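Local coordinates for protein phosphoribosylaminoimidazole-succinocarboxamide synthase (Saccharomyces cerevisiae, PDB 2CNQ) that catalyses the ATP-dependent joining of 4-carboxy-5-aminoimidazole ribotide to aspartate, forming SAICAR in purine biosynthesis, at residues A[209-221]-A[232-246]. Residues are numbered along the deposited sequence; the frame is centred on the assembly and turned at random. Where two conformers were deposited one is given.
With AMZ (aminoimidazole 4-carboxamide ribonucleotide), chain C; ADP (adenosine-5'-diphosphate), chain B.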
loop_
_atom_site.group_PDB
_atom_site.type_symbol
_atom_site.label_atom_id
_atom_site.label_comp_id
_atom_site.label_asym_id
_atom_site.label_seq_id
_atom_site.Cartn_x
_atom_site.Cartn_y
_atom_site.Cartn_z
ATOM N N LYS A 209 15.822 11.383 -1.024
ATOM C CA LYS A 209 16.335 10.352 -0.159
ATOM C C LYS A 209 17.000 9.240 -0.914
ATOM O O LYS A 209 17.622 8.401 -0.283
ATOM C CB LYS A 209 15.238 9.730 0.679
ATOM C CG LYS A 209 14.529 10.653 1.613
ATOM C CD LYS A 209 15.493 11.234 2.604
ATOM C CE LYS A 209 14.757 11.825 3.791
ATOM N NZ LYS A 209 15.732 12.433 4.712
ATOM N N GLY A 210 16.852 9.202 -2.219
ATOM C CA GLY A 210 17.464 8.180 -3.018
ATOM C C GLY A 210 16.552 7.115 -3.513
ATOM O O GLY A 210 17.051 6.165 -4.078
ATOM N N ILE A 211 15.257 7.269 -3.365
ATOM C CA ILE A 211 14.327 6.266 -3.827
ATOM C C ILE A 211 13.441 6.882 -4.859
ATOM O O ILE A 211 12.898 7.944 -4.678
ATOM C CB ILE A 211 13.566 5.545 -2.697
ATOM C CG1 ILE A 211 14.480 4.461 -2.095
ATOM C CG2 ILE A 211 12.307 4.899 -3.231
ATOM C CD1 ILE A 211 13.881 3.719 -0.932
ATOM N N ILE A 212 13.298 6.148 -5.930
ATOM C CA ILE A 212 12.299 6.436 -6.922
ATOM C C ILE A 212 11.067 5.672 -6.557
ATOM O O ILE A 212 11.085 4.461 -6.479
ATOM C CB ILE A 212 12.788 6.031 -8.297
ATOM C CG1 ILE A 212 13.909 6.959 -8.736
ATOM C CG2 ILE A 212 11.635 6.076 -9.269
ATOM C CD1 ILE A 212 14.602 6.525 -9.976
ATOM N N ILE A 213 9.983 6.374 -6.329
ATOM C CA ILE A 213 8.710 5.723 -6.160
ATOM C C ILE A 213 8.181 5.530 -7.545
ATOM O O ILE A 213 7.740 6.465 -8.186
ATOM C CB ILE A 213 7.748 6.549 -5.343
ATOM C CG1 ILE A 213 8.351 6.983 -4.028
ATOM C CG2 ILE A 213 6.500 5.734 -5.127
ATOM C CD1 ILE A 213 7.480 7.848 -3.221
ATOM N N ALA A 214 8.266 4.334 -8.060
ATOM C CA ALA A 214 7.868 4.123 -9.411
ATOM C C ALA A 214 6.385 4.297 -9.577
ATOM O O ALA A 214 5.923 4.913 -10.519
ATOM C CB ALA A 214 8.255 2.769 -9.847
ATOM N N ASP A 215 5.648 3.731 -8.649
ATOM C CA ASP A 215 4.226 3.757 -8.674
ATOM C C ASP A 215 3.744 3.409 -7.288
ATOM O O ASP A 215 4.497 2.988 -6.429
ATOM C CB ASP A 215 3.688 2.842 -9.764
ATOM C CG ASP A 215 4.134 1.433 -9.664
ATOM O OD1 ASP A 215 4.159 0.801 -10.725
ATOM O OD2 ASP A 215 4.384 0.953 -8.554
ATOM N N THR A 216 2.467 3.609 -7.078
ATOM C CA THR A 216 1.902 3.313 -5.803
ATOM C C THR A 216 0.415 3.213 -5.946
ATOM O O THR A 216 -0.162 3.778 -6.839
ATOM C CB THR A 216 2.248 4.408 -4.793
ATOM O OG1 THR A 216 2.016 3.936 -3.484
ATOM C CG2 THR A 216 1.479 5.660 -4.981
ATOM N N LYS A 217 -0.176 2.505 -5.013
ATOM C CA LYS A 217 -1.592 2.382 -4.885
ATOM C C LYS A 217 -2.024 3.014 -3.624
ATOM O O LYS A 217 -1.625 2.599 -2.552
ATOM C CB LYS A 217 -1.976 0.922 -4.910
ATOM C CG LYS A 217 -3.457 0.668 -4.788
ATOM C CD LYS A 217 -4.003 0.591 -3.396
ATOM C CE LYS A 217 -3.557 -0.635 -2.681
ATOM N NZ LYS A 217 -3.984 -0.663 -1.261
ATOM N N PHE A 218 -2.835 4.032 -3.741
ATOM C CA PHE A 218 -3.505 4.631 -2.617
ATOM C C PHE A 218 -4.898 4.062 -2.554
ATOM O O PHE A 218 -5.441 3.620 -3.526
ATOM C CB PHE A 218 -3.625 6.123 -2.800
ATOM C CG PHE A 218 -2.350 6.871 -2.890
ATOM C CD1 PHE A 218 -1.431 6.838 -1.877
ATOM C CD2 PHE A 218 -2.094 7.652 -3.978
ATOM C CE1 PHE A 218 -0.313 7.605 -1.943
ATOM C CE2 PHE A 218 -0.960 8.415 -4.056
ATOM C CZ PHE A 218 -0.074 8.393 -3.050
ATOM N N GLU A 219 -5.484 4.185 -1.390
ATOM C CA GLU A 219 -6.884 4.030 -1.213
ATOM C C GLU A 219 -7.419 5.257 -0.584
ATOM O O GLU A 219 -6.828 5.825 0.310
ATOM C CB GLU A 219 -7.228 2.830 -0.369
ATOM C CG GLU A 219 -6.783 1.562 -1.013
ATOM C CD GLU A 219 -7.292 0.324 -0.366
ATOM O OE1 GLU A 219 -6.670 -0.727 -0.610
ATOM O OE2 GLU A 219 -8.294 0.403 0.362
ATOM N N PHE A 220 -8.551 5.664 -1.090
ATOM C CA PHE A 220 -9.230 6.824 -0.600
ATOM C C PHE A 220 -10.603 6.463 -0.140
ATOM O O PHE A 220 -11.273 5.636 -0.727
ATOM C CB PHE A 220 -9.411 7.827 -1.724
ATOM C CG PHE A 220 -8.167 8.505 -2.248
ATOM C CD1 PHE A 220 -6.957 8.490 -1.591
ATOM C CD2 PHE A 220 -8.224 9.205 -3.436
ATOM C CE1 PHE A 220 -5.881 9.176 -2.127
ATOM C CE2 PHE A 220 -7.135 9.900 -3.920
ATOM C CZ PHE A 220 -5.997 9.891 -3.262
ATOM N N GLY A 221 -11.026 7.139 0.885
ATOM C CA GLY A 221 -12.385 7.181 1.301
ATOM C C GLY A 221 -12.957 8.519 0.999
ATOM O O GLY A 221 -12.290 9.430 0.528
ATOM N N VAL A 232 -6.878 6.511 3.213
ATOM C CA VAL A 232 -7.160 5.392 4.078
ATOM C C VAL A 232 -6.148 4.297 3.828
ATOM O O VAL A 232 -5.136 4.491 3.188
ATOM C CB VAL A 232 -8.598 4.894 3.912
ATOM C CG1 VAL A 232 -9.559 6.029 4.141
ATOM C CG2 VAL A 232 -8.827 4.270 2.580
ATOM N N ASP A 233 -6.392 3.151 4.404
ATOM C CA ASP A 233 -5.597 1.987 4.149
ATOM C C ASP A 233 -4.152 2.222 4.535
ATOM O O ASP A 233 -3.904 2.753 5.597
ATOM C CB ASP A 233 -5.794 1.499 2.727
ATOM C CG ASP A 233 -5.372 0.096 2.538
ATOM O OD1 ASP A 233 -6.056 -0.797 3.065
ATOM O OD2 ASP A 233 -4.367 -0.105 1.829
ATOM N N GLU A 234 -3.258 1.722 3.727
ATOM C CA GLU A 234 -1.861 1.930 3.891
ATOM C C GLU A 234 -1.380 2.883 2.838
ATOM O O GLU A 234 -1.979 3.045 1.801
ATOM C CB GLU A 234 -1.098 0.625 3.820
ATOM C CG GLU A 234 -1.030 0.061 2.430
ATOM C CD GLU A 234 -0.323 -1.244 2.360
ATOM O OE1 GLU A 234 -0.698 -2.026 1.467
ATOM O OE2 GLU A 234 0.591 -1.484 3.150
ATOM N N VAL A 235 -0.260 3.486 3.131
ATOM C CA VAL A 235 0.264 4.531 2.284
ATOM C C VAL A 235 1.720 4.279 2.053
ATOM O O VAL A 235 2.486 4.216 2.989
ATOM C CB VAL A 235 0.064 5.887 2.920
ATOM C CG1 VAL A 235 0.572 6.934 1.981
ATOM C CG2 VAL A 235 -1.370 6.116 3.271
ATOM N N LEU A 236 2.058 4.170 0.787
ATOM C CA LEU A 236 3.434 4.165 0.319
ATOM C C LEU A 236 4.253 3.200 1.126
ATOM O O LEU A 236 5.329 3.492 1.620
ATOM C CB LEU A 236 3.990 5.563 0.296
ATOM C CG LEU A 236 3.471 6.338 -0.886
ATOM C CD1 LEU A 236 3.576 7.813 -0.633
ATOM C CD2 LEU A 236 4.231 5.958 -2.133
ATOM N N THR A 237 3.757 1.984 1.172
ATOM C CA THR A 237 4.513 0.901 1.727
ATOM C C THR A 237 5.050 0.082 0.599
ATOM O O THR A 237 4.665 0.217 -0.530
ATOM C CB THR A 237 3.696 0.045 2.636
ATOM O OG1 THR A 237 2.869 -0.771 1.818
ATOM C CG2 THR A 237 2.882 0.844 3.615
ATOM N N PRO A 238 5.928 -0.861 0.897
ATOM C CA PRO A 238 6.468 -1.676 -0.163
ATOM C C PRO A 238 5.517 -2.734 -0.600
ATOM O O PRO A 238 5.781 -3.389 -1.579
ATOM C CB PRO A 238 7.783 -2.198 0.406
ATOM C CG PRO A 238 8.012 -1.394 1.650
ATOM C CD PRO A 238 6.653 -1.075 2.150
ATOM N N ASP A 239 4.380 -2.875 0.079
ATOM C CA ASP A 239 3.287 -3.638 -0.485
ATOM C C ASP A 239 2.536 -2.801 -1.489
ATOM O O ASP A 239 2.115 -3.305 -2.504
ATOM C CB ASP A 239 2.295 -4.071 0.587
ATOM C CG ASP A 239 2.624 -5.337 1.258
ATOM O OD1 ASP A 239 1.824 -5.746 2.112
ATOM O OD2 ASP A 239 3.593 -5.996 0.915
ATOM N N SER A 240 2.334 -1.535 -1.221
ATOM C CA SER A 240 1.482 -0.716 -2.032
ATOM C C SER A 240 2.211 0.003 -3.137
ATOM O O SER A 240 1.575 0.695 -3.899
ATOM C CB SER A 240 0.762 0.286 -1.191
ATOM O OG SER A 240 1.611 1.287 -0.740
ATOM N N SER A 241 3.509 -0.149 -3.225
ATOM C CA SER A 241 4.325 0.674 -4.082
ATOM C C SER A 241 5.448 -0.085 -4.630
ATOM O O SER A 241 5.821 -1.120 -4.107
ATOM C CB SER A 241 4.930 1.800 -3.253
ATOM O OG SER A 241 3.975 2.388 -2.416
ATOM N N ARG A 242 6.072 0.500 -5.640
ATOM C CA ARG A 242 7.348 0.051 -6.106
ATOM C C ARG A 242 8.346 1.116 -5.817
ATOM O O ARG A 242 8.151 2.273 -6.139
ATOM C CB ARG A 242 7.312 -0.261 -7.564
ATOM C CG ARG A 242 6.558 -1.497 -7.841
ATOM C CD ARG A 242 6.404 -1.678 -9.305
ATOM N NE ARG A 242 5.683 -2.900 -9.581
ATOM C CZ ARG A 242 4.652 -3.000 -10.384
ATOM N NH1 ARG A 242 4.177 -4.194 -10.608
ATOM N NH2 ARG A 242 4.085 -1.952 -10.940
ATOM N N PHE A 243 9.408 0.697 -5.155
ATOM C CA PHE A 243 10.472 1.559 -4.753
ATOM C C PHE A 243 11.744 1.105 -5.389
ATOM O O PHE A 243 12.140 -0.036 -5.214
ATOM C CB PHE A 243 10.630 1.514 -3.258
ATOM C CG PHE A 243 9.467 1.994 -2.499
ATOM C CD1 PHE A 243 8.935 1.247 -1.474
ATOM C CD2 PHE A 243 8.909 3.215 -2.756
ATOM C CE1 PHE A 243 7.896 1.737 -0.709
ATOM C CE2 PHE A 243 7.857 3.681 -2.013
ATOM C CZ PHE A 243 7.363 2.945 -0.974
ATOM N N TRP A 244 12.374 2.019 -6.096
ATOM C CA TRP A 244 13.603 1.752 -6.777
ATOM C C TRP A 244 14.680 2.605 -6.208
ATOM O O TRP A 244 14.473 3.695 -5.755
ATOM C CB TRP A 244 13.461 2.071 -8.234
ATOM C CG TRP A 244 12.470 1.246 -8.924
ATOM C CD1 TRP A 244 12.014 0.025 -8.560
ATOM C CD2 TRP A 244 11.823 1.567 -10.134
ATOM N NE1 TRP A 244 11.128 -0.423 -9.467
ATOM C CE2 TRP A 244 11.001 0.503 -10.458
ATOM C CE3 TRP A 244 11.854 2.678 -10.977
ATOM C CZ2 TRP A 244 10.248 0.484 -11.600
ATOM C CZ3 TRP A 244 11.100 2.673 -12.094
ATOM C CH2 TRP A 244 10.287 1.587 -12.399
ATOM N N ASN A 245 15.875 2.083 -6.248
ATOM C CA ASN A 245 17.026 2.842 -5.860
ATOM C C ASN A 245 17.375 3.814 -6.950
ATOM O O ASN A 245 17.609 3.432 -8.086
ATOM C CB ASN A 245 18.145 1.865 -5.603
ATOM C CG ASN A 245 19.361 2.521 -5.093
ATOM O OD1 ASN A 245 19.548 2.587 -3.873
ATOM N ND2 ASN A 245 20.193 2.989 -5.951
ATOM N N GLY A 246 17.411 5.088 -6.622
ATOM C CA GLY A 246 17.667 6.084 -7.630
ATOM C C GLY A 246 19.002 5.933 -8.285
ATOM O O GLY A 246 19.153 6.129 -9.467
HETATM O O5 AMZ C . -2.918 -3.988 -3.269
HETATM C C6 AMZ C . -3.336 -3.794 -4.392
HETATM N N2 AMZ C . -4.535 -4.185 -4.807
HETATM C C3A AMZ C . -2.533 -3.079 -5.365
HETATM C C7A AMZ C . -1.265 -2.622 -5.169
HETATM N N3 AMZ C . -0.462 -2.611 -4.089
HETATM N N1 AMZ C . -2.923 -2.798 -6.620
HETATM C C5 AMZ C . -1.923 -2.166 -7.192
HETATM N N AMZ C . -0.894 -2.065 -6.321
HETATM C C1 AMZ C . 0.347 -1.374 -6.567
HETATM C C2 AMZ C . 1.473 -2.264 -7.003
HETATM C C3 AMZ C . 2.331 -1.325 -7.800
HETATM O O2 AMZ C . 3.089 -0.586 -6.869
HETATM O O1 AMZ C . 2.110 -2.822 -5.873
HETATM O O AMZ C . 0.113 -0.530 -7.659
HETATM C C AMZ C . 1.286 -0.435 -8.453
HETATM C C4 AMZ C . 0.976 -0.791 -9.869
HETATM O O3 AMZ C . 0.822 -2.198 -9.957
HETATM P P AMZ C . 0.663 -2.851 -11.404
HETATM O OP1 AMZ C . -0.686 -2.474 -11.920
HETATM O O4 AMZ C . 0.777 -4.333 -11.135
HETATM O OP2 AMZ C . 1.741 -2.339 -12.302
HETATM P PB ADP B . -6.698 -6.392 0.800
HETATM O O1B ADP B . -5.633 -5.546 0.276
HETATM O O2B ADP B . -7.988 -6.148 0.138
HETATM O O3B ADP B . -6.479 -7.824 0.841
HETATM P PA ADP B . -5.893 -5.562 3.409
HETATM O O1A ADP B . -4.980 -4.531 2.912
HETATM O O2A ADP B . -5.347 -6.777 3.992
HETATM O O3A ADP B . -6.943 -5.943 2.303
HETATM O "O5'" ADP B . -6.866 -4.963 4.486
HETATM C "C5'" ADP B . -7.350 -3.639 4.502
HETATM C "C4'" ADP B . -8.802 -3.639 4.126
HETATM O "O4'" ADP B . -9.393 -2.549 4.830
HETATM C "C3'" ADP B . -9.054 -3.364 2.676
HETATM O "O3'" ADP B . -10.301 -3.893 2.294
HETATM C "C2'" ADP B . -9.167 -1.863 2.650
HETATM O "O2'" ADP B . -9.824 -1.369 1.525
HETATM C "C1'" ADP B . -9.930 -1.633 3.899
HETATM N N9 ADP B . -9.820 -0.331 4.484
HETATM C C8 ADP B . -8.725 0.431 4.541
HETATM N N7 ADP B . -8.905 1.526 5.230
HETATM C C5 ADP B . -10.185 1.468 5.632
HETATM C C6 ADP B . -11.010 2.298 6.425
HETATM N N6 ADP B . -10.549 3.413 6.956
HETATM N N1 ADP B . -12.290 1.980 6.579
HETATM C C2 ADP B . -12.737 0.834 6.076
HETATM N N3 ADP B . -12.043 -0.061 5.389
HETATM C C4 ADP B . -10.774 0.276 5.168
HETATM O O HOH W 1 0.473 3.717 -1.397
HETATM O O HOH W 2 -2.835 1.572 -0.357
HETATM O O HOH W 3 -1.244 -2.652 -1.096
HETATM O O HOH W 4 -3.790 4.895 0.752
HETATM O O HOH W 5 -6.109 -2.707 1.126
#
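Gly210, closing the Schellman motif at the end of helix 185-209, accepts a bond from Gly246 N and starts an antiparallel hairpin pairing that illustrates how two paired strands can contribute to two ligand sites. Ile212 and Trp244 form a hydrogen-bonded pair, their backbones exchanging both N-H...O bonds. On the opposite face of the sheet, Ile213 lies beside Phe243, its CG1 meeting the ring edge 3.9 Å from CE2, while its CG2 packs across Leu236 CD2. Ala214 sets its CB squarely over the six-membered ring of Trp244, a CH-pi contact 3.4 Å from the centroid.

Asp215 divides its carboxylate. Through its syn lone pair OD1 accepts a salt-bridging hydrogen bond from Arg242 NH2 at 2.8 Å, lying near the guanidinium plane although the carboxylate and guanidinium planes are turned 49° apart; OD2 accepts the ribose hydroxyl O2 of AMZ at 2.6 Å. The straight Arg242 chain carries its guanidinium out to the AMZ phosphate, where NH2 also meets oxygen OP2 at 2.7 Å. With an alanine at Arg242, phosphate oxygen OP2 and Asp215 OD1 would probably lose the cation that joins them.

Thr216 OG1 sits 2.7 Å from Ser241 OG, and beyond it the second segment loops away. Here a water links Thr216 OG1, Lys217 O, Leu236 N and Ser240 OG. Lys217 runs along the AMZ imidazole, and two turns in its chain (chi2 -86°, chi3 -70°) swing NZ toward the acids, where it forms salt bridges with Glu219 OE1 and, at 3.2 Å, with Asp233 OD2. Glu219 OE2 accepts the ADP hydroxyl O2' at 2.6 Å.

Lys217 probably offsets the carboxylates of Glu219 and Asp233, which come close together at the ADP end, much as Arg242 probably balances Asp215 and the phosphate at the AMZ end.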